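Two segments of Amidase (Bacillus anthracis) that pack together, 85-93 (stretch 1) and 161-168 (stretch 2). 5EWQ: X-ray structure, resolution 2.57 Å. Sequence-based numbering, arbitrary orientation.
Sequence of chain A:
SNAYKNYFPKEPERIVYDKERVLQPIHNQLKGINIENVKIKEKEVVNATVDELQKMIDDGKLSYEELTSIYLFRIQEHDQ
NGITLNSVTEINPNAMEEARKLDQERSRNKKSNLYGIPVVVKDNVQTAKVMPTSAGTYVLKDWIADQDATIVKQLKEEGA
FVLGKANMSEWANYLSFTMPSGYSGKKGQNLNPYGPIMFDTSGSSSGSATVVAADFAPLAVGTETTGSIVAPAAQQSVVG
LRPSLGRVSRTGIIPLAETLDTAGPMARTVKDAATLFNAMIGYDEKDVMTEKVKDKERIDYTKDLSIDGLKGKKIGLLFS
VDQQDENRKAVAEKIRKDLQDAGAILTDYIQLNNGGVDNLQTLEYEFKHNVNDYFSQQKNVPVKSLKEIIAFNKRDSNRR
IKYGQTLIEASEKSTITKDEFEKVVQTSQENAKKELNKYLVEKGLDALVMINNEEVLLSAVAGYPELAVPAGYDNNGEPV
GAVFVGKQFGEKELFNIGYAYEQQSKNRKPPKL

Stretch 1 (85-93) LNSVTEINP
Stretch 2 161-168: FVLGKANM

A beta bulge interrupts this antiparallel pairing: between Val88 and Glu90 the register slips by one residue, so Val88 sits across from Ala166 (CA-CA 4.4 Å) while Glu90 already faces Lys165 (4.7 Å) and Ile91 faces Gly164 (4.1 Å). The extra residue is Thr89, whose phi/psi of -92/-44 breaks the extended run of Val88 (-113/124), Glu90 (-132/151) and Ile91 (-130/129). The kink turns two successive amides onto one acceptor: Thr89 N lies 2.9 Å from Lys165 O, and Glu90 N makes a weak hydrogen bond of 3.3 Å to the same Lys165 O.

The strands, 88-91 and 161-166, run at 148°. Beyond the bulge, Lys165 N donates to Glu90 O (2.8 Å) and Asn92 N to Leu163 O (3.0 Å); before it, Asn167 N reaches Ser87 O at 2.6 Å, nearly straight at 171°.

An asparagine extends the ladder at each end. Asn167, chi1 -159° (t), chi2 7°, places ND2 3.2 Å from Asn86 O; Asn92, chi1 -166° (t), chi2 -24°, places ND2 3.1 Å from Val162 O. A carboxamide suits both places because its NH2 can satisfy a backbone carbonyl.

Thr89 points toward stretch 2 in the p rotamer, with CG2 3.6 Å from Asn167 CA and OG1 3.4 Å from Lys165 CB. Glu90 and Lys165 share a sheet face and touch through CB atoms 3.8 Å apart; their ends lead away, Lys165 nearly extended (m, t, t, t), and their charged groups bond elsewhere in the structure.

Gly164, at -178/-165, lies opposite Ile91 (m, m). An ideal CB there would stand 2.4 Å from Glu90 O, a clash, and 3.1 Å from Ile91 CD1, so glycine permits the close approach. Together the stretches bury 495 Å².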

ATOM      1  N   LEU A  85      -8.431  -0.818 -15.834  1.00 40.43           N
ATOM      2  CA  LEU A  85      -8.041  -0.024 -14.674  1.00 33.07           C
ATOM      3  C   LEU A  85      -6.565   0.352 -14.733  1.00 34.54           C
ATOM      4  O   LEU A  85      -6.156   1.371 -14.174  1.00 35.59           O
ATOM      5  CB  LEU A  85      -8.337  -0.784 -13.381  1.00 27.63           C
ATOM      6  CG  LEU A  85      -9.789  -1.223 -13.176  1.00 29.56           C
ATOM      7  CD1 LEU A  85      -9.944  -1.981 -11.867  1.00 30.46           C
ATOM      8  CD2 LEU A  85     -10.726  -0.027 -13.219  1.00 28.65           C
ATOM      9  N   ASN A  86      -5.778  -0.479 -15.415  1.00 28.72           N
ATOM     10  CA  ASN A  86      -4.344  -0.259 -15.574  1.00 24.92           C
ATOM     11  C   ASN A  86      -3.644  -0.051 -14.236  1.00 32.77           C
ATOM     12  O   ASN A  86      -3.094   1.018 -13.970  1.00 30.26           O
ATOM     13  CB  ASN A  86      -4.086   0.940 -16.492  1.00 24.88           C
ATOM     14  CG  ASN A  86      -2.655   0.993 -16.996  1.00 37.74           C
ATOM     15  OD1 ASN A  86      -1.956  -0.021 -17.022  1.00 39.47           O
ATOM     16  ND2 ASN A  86      -2.213   2.178 -17.403  1.00 39.75           N
ATOM     17  N   SER A  87      -3.677  -1.078 -13.392  1.00 35.00           N
ATOM     18  CA  SER A  87      -3.101  -0.987 -12.057  1.00 23.89           C
ATOM     19  C   SER A  87      -1.952  -1.968 -11.866  1.00 36.08           C
ATOM     20  O   SER A  87      -1.325  -2.003 -10.807  1.00 43.89           O
ATOM     21  CB  SER A  87      -4.174  -1.237 -10.999  1.00 24.59           C
ATOM     22  OG  SER A  87      -4.689  -2.553 -11.101  1.00 35.42           O
ATOM     23  N   VAL A  88      -1.681  -2.763 -12.894  1.00 35.47           N
ATOM     24  CA  VAL A  88      -0.615  -3.756 -12.835  1.00 34.29           C
ATOM     25  C   VAL A  88       0.521  -3.404 -13.789  1.00 32.19           C
ATOM     26  O   VAL A  88       0.304  -3.236 -14.989  1.00 36.73           O
ATOM     27  CB  VAL A  88      -1.140  -5.163 -13.171  1.00 30.51           C
ATOM     28  CG1 VAL A  88      -0.009  -6.174 -13.132  1.00 32.01           C
ATOM     29  CG2 VAL A  88      -2.247  -5.556 -12.207  1.00 31.80           C
ATOM     30  N   THR A  89       1.731  -3.290 -13.248  1.00 29.78           N
ATOM     31  CA  THR A  89       2.901  -2.980 -14.060  1.00 31.94           C
ATOM     32  C   THR A  89       3.594  -4.245 -14.545  1.00 38.75           C
ATOM     33  O   THR A  89       3.987  -4.340 -15.706  1.00 43.86           O
ATOM     34  CB  THR A  89       3.925  -2.126 -13.287  1.00 30.15           C
ATOM     35  OG1 THR A  89       4.216  -2.748 -12.028  1.00 24.69           O
ATOM     36  CG2 THR A  89       3.383  -0.729 -13.045  1.00 32.54           C
ATOM     37  N   GLU A  90       3.742  -5.216 -13.652  1.00 35.99           N
ATOM     38  CA  GLU A  90       4.473  -6.430 -13.979  1.00 34.05           C
ATOM     39  C   GLU A  90       3.717  -7.688 -13.567  1.00 34.44           C
ATOM     40  O   GLU A  90       2.942  -7.677 -12.612  1.00 34.12           O
ATOM     41  CB  GLU A  90       5.848  -6.412 -13.309  1.00 38.70           C
ATOM     42  CG  GLU A  90       6.959  -6.975 -14.173  1.00 61.45           C
ATOM     43  CD  GLU A  90       7.323  -6.051 -15.319  1.00 55.13           C
ATOM     44  OE1 GLU A  90       7.688  -6.559 -16.401  1.00 68.70           O
ATOM     45  OE2 GLU A  90       7.247  -4.817 -15.135  1.00 34.80           O
ATOM     46  N   ILE A  91       3.949  -8.771 -14.301  1.00 42.81           N
ATOM     47  CA  ILE A  91       3.372 -10.070 -13.977  1.00 52.63           C
ATOM     48  C   ILE A  91       4.460 -11.135 -13.964  1.00 51.74           C
ATOM     49  O   ILE A  91       5.234 -11.248 -14.912  1.00 61.22           O
ATOM     50  CB  ILE A  91       2.271 -10.476 -14.979  1.00 54.75           C
ATOM     51  CG1 ILE A  91       1.020  -9.622 -14.773  1.00 50.99           C
ATOM     52  CG2 ILE A  91       1.922 -11.949 -14.829  1.00 44.62           C
ATOM     53  CD1 ILE A  91       0.337  -9.851 -13.443  1.00 46.97           C
ATOM     54  N   ASN A  92       4.523 -11.903 -12.881  1.00 51.44           N
ATOM     55  CA  ASN A  92       5.470 -13.005 -12.774  1.00 54.14           C
ATOM     56  C   ASN A  92       5.182 -14.067 -13.831  1.00 66.92           C
ATOM     57  O   ASN A  92       4.114 -14.676 -13.826  1.00 79.55           O
ATOM     58  CB  ASN A  92       5.414 -13.619 -11.372  1.00 54.75           C
ATOM     59  CG  ASN A  92       6.588 -14.541 -11.082  1.00 61.39           C
ATOM     60  OD1 ASN A  92       7.216 -15.084 -11.991  1.00 57.87           O
ATOM     61  ND2 ASN A  92       6.888 -14.726  -9.801  1.00 57.40           N
ATOM     62  N   PRO A  93       6.136 -14.286 -14.749  1.00 68.47           N
ATOM     63  CA  PRO A  93       5.979 -15.325 -15.772  1.00 71.21           C
ATOM     64  C   PRO A  93       6.050 -16.725 -15.174  1.00 56.52           C
ATOM     65  O   PRO A  93       5.593 -17.685 -15.791  1.00 70.37           O
ATOM     66  CB  PRO A  93       7.159 -15.069 -16.714  1.00 60.72           C
ATOM     67  CG  PRO A  93       8.180 -14.409 -15.857  1.00 51.19           C
ATOM     68  CD  PRO A  93       7.408 -13.559 -14.893  1.00 48.39           C
ATOM     69  N   PHE A 161       4.046 -16.113  -2.575  1.00 60.91           N
ATOM     70  CA  PHE A 161       4.843 -15.799  -3.753  1.00 51.89           C
ATOM     71  C   PHE A 161       4.334 -14.526  -4.419  1.00 54.13           C
ATOM     72  O   PHE A 161       3.156 -14.185  -4.308  1.00 52.54           O
ATOM     73  CB  PHE A 161       4.826 -16.962  -4.748  1.00 54.74           C
ATOM     74  CG  PHE A 161       3.510 -17.145  -5.453  1.00 55.18           C
ATOM     75  CD1 PHE A 161       2.469 -17.822  -4.842  1.00 57.16           C
ATOM     76  CD2 PHE A 161       3.320 -16.648  -6.733  1.00 53.85           C
ATOM     77  CE1 PHE A 161       1.259 -17.995  -5.490  1.00 57.78           C
ATOM     78  CE2 PHE A 161       2.113 -16.816  -7.386  1.00 61.58           C
ATOM     79  CZ  PHE A 161       1.081 -17.491  -6.763  1.00 62.46           C
ATOM     80  N   VAL A 162       5.226 -13.825  -5.111  1.00 46.80           N
ATOM     81  CA  VAL A 162       4.861 -12.580  -5.772  1.00 47.54           C
ATOM     82  C   VAL A 162       4.150 -12.840  -7.099  1.00 51.95           C
ATOM     83  O   VAL A 162       4.753 -13.329  -8.055  1.00 46.84           O
ATOM     84  CB  VAL A 162       6.091 -11.692  -6.024  1.00 47.48           C
ATOM     85  CG1 VAL A 162       5.668 -10.374  -6.653  1.00 38.78           C
ATOM     86  CG2 VAL A 162       6.842 -11.448  -4.726  1.00 41.48           C
ATOM     87  N   LEU A 163       2.863 -12.509  -7.145  1.00 45.92           N
ATOM     88  CA  LEU A 163       2.067 -12.677  -8.354  1.00 44.23           C
ATOM     89  C   LEU A 163       2.488 -11.681  -9.428  1.00 51.71           C
ATOM     90  O   LEU A 163       2.588 -12.026 -10.606  1.00 59.00           O
ATOM     91  CB  LEU A 163       0.579 -12.515  -8.042  1.00 44.15           C
ATOM     92  CG  LEU A 163      -0.375 -12.534  -9.237  1.00 44.63           C
ATOM     93  CD1 LEU A 163      -0.322 -13.876  -9.951  1.00 53.70           C
ATOM     94  CD2 LEU A 163      -1.795 -12.210  -8.796  1.00 45.30           C
ATOM     95  N   GLY A 164       2.733 -10.444  -9.009  1.00 39.13           N
ATOM     96  CA  GLY A 164       3.142  -9.393  -9.923  1.00 36.94           C
ATOM     97  C   GLY A 164       3.409  -8.086  -9.201  1.00 43.54           C
ATOM     98  O   GLY A 164       3.542  -8.060  -7.977  1.00 50.98           O
ATOM     99  N   LYS A 165       3.486  -6.996  -9.955  1.00 32.01           N
ATOM    100  CA  LYS A 165       3.742  -5.690  -9.361  1.00 31.88           C
ATOM    101  C   LYS A 165       2.656  -4.680  -9.719  1.00 35.29           C
ATOM    102  O   LYS A 165       2.069  -4.735 -10.800  1.00 40.69           O
ATOM    103  CB  LYS A 165       5.118  -5.174  -9.785  1.00 28.58           C
ATOM    104  CG  LYS A 165       6.259  -6.003  -9.218  1.00 37.43           C
ATOM    105  CD  LYS A 165       7.618  -5.417  -9.551  1.00 40.50           C
ATOM    106  CE  LYS A 165       8.722  -6.220  -8.880  1.00 36.69           C
ATOM    107  NZ  LYS A 165      10.081  -5.712  -9.210  1.00 48.87           N
ATOM    108  N   ALA A 166       2.395  -3.760  -8.796  1.00 26.02           N
ATOM    109  CA  ALA A 166       1.285  -2.825  -8.930  1.00 24.65           C
ATOM    110  C   ALA A 166       1.731  -1.454  -9.421  1.00 37.79           C
ATOM    111  O   ALA A 166       2.854  -1.023  -9.162  1.00 35.71           O
ATOM    112  CB  ALA A 166       0.559  -2.690  -7.608  1.00 26.77           C
ATOM    113  N   ASN A 167       0.834  -0.772 -10.127  1.00 41.57           N
ATOM    114  CA  ASN A 167       1.105   0.571 -10.619  1.00 29.71           C
ATOM    115  C   ASN A 167       1.165   1.561  -9.463  1.00 33.37           C
ATOM    116  O   ASN A 167       0.670   1.282  -8.371  1.00 38.40           O
ATOM    117  CB  ASN A 167       0.045   0.994 -11.640  1.00 19.82           C
ATOM    118  CG  ASN A 167       0.519   2.116 -12.543  1.00 43.84           C
ATOM    119  OD1 ASN A 167       1.687   2.501 -12.510  1.00 30.00           O
ATOM    120  ND2 ASN A 167      -0.384   2.638 -13.363  1.00 27.01           N
HETATM  121  N   MSE A 168       1.775   2.715  -9.703  1.00 25.49           N
HETATM  122  CA  MSE A 168       1.987   3.690  -8.642  1.00 19.69           C
HETATM  123  C   MSE A 168       2.241   5.084  -9.191  1.00 30.78           C
HETATM  124  O   MSE A 168       2.614   5.248 -10.351  1.00 22.60           O
HETATM  125  CB  MSE A 168       3.168   3.264  -7.770  1.00 20.49           C
HETATM  126  CG  MSE A 168       4.446   3.026  -8.560  1.00 24.75           C
HETATM  127 SE   MSE A 168       5.989   2.600  -7.448  1.00 54.49          SE
HETATM  128  CE  MSE A 168       6.291   4.348  -6.648  1.00 21.66           C
TER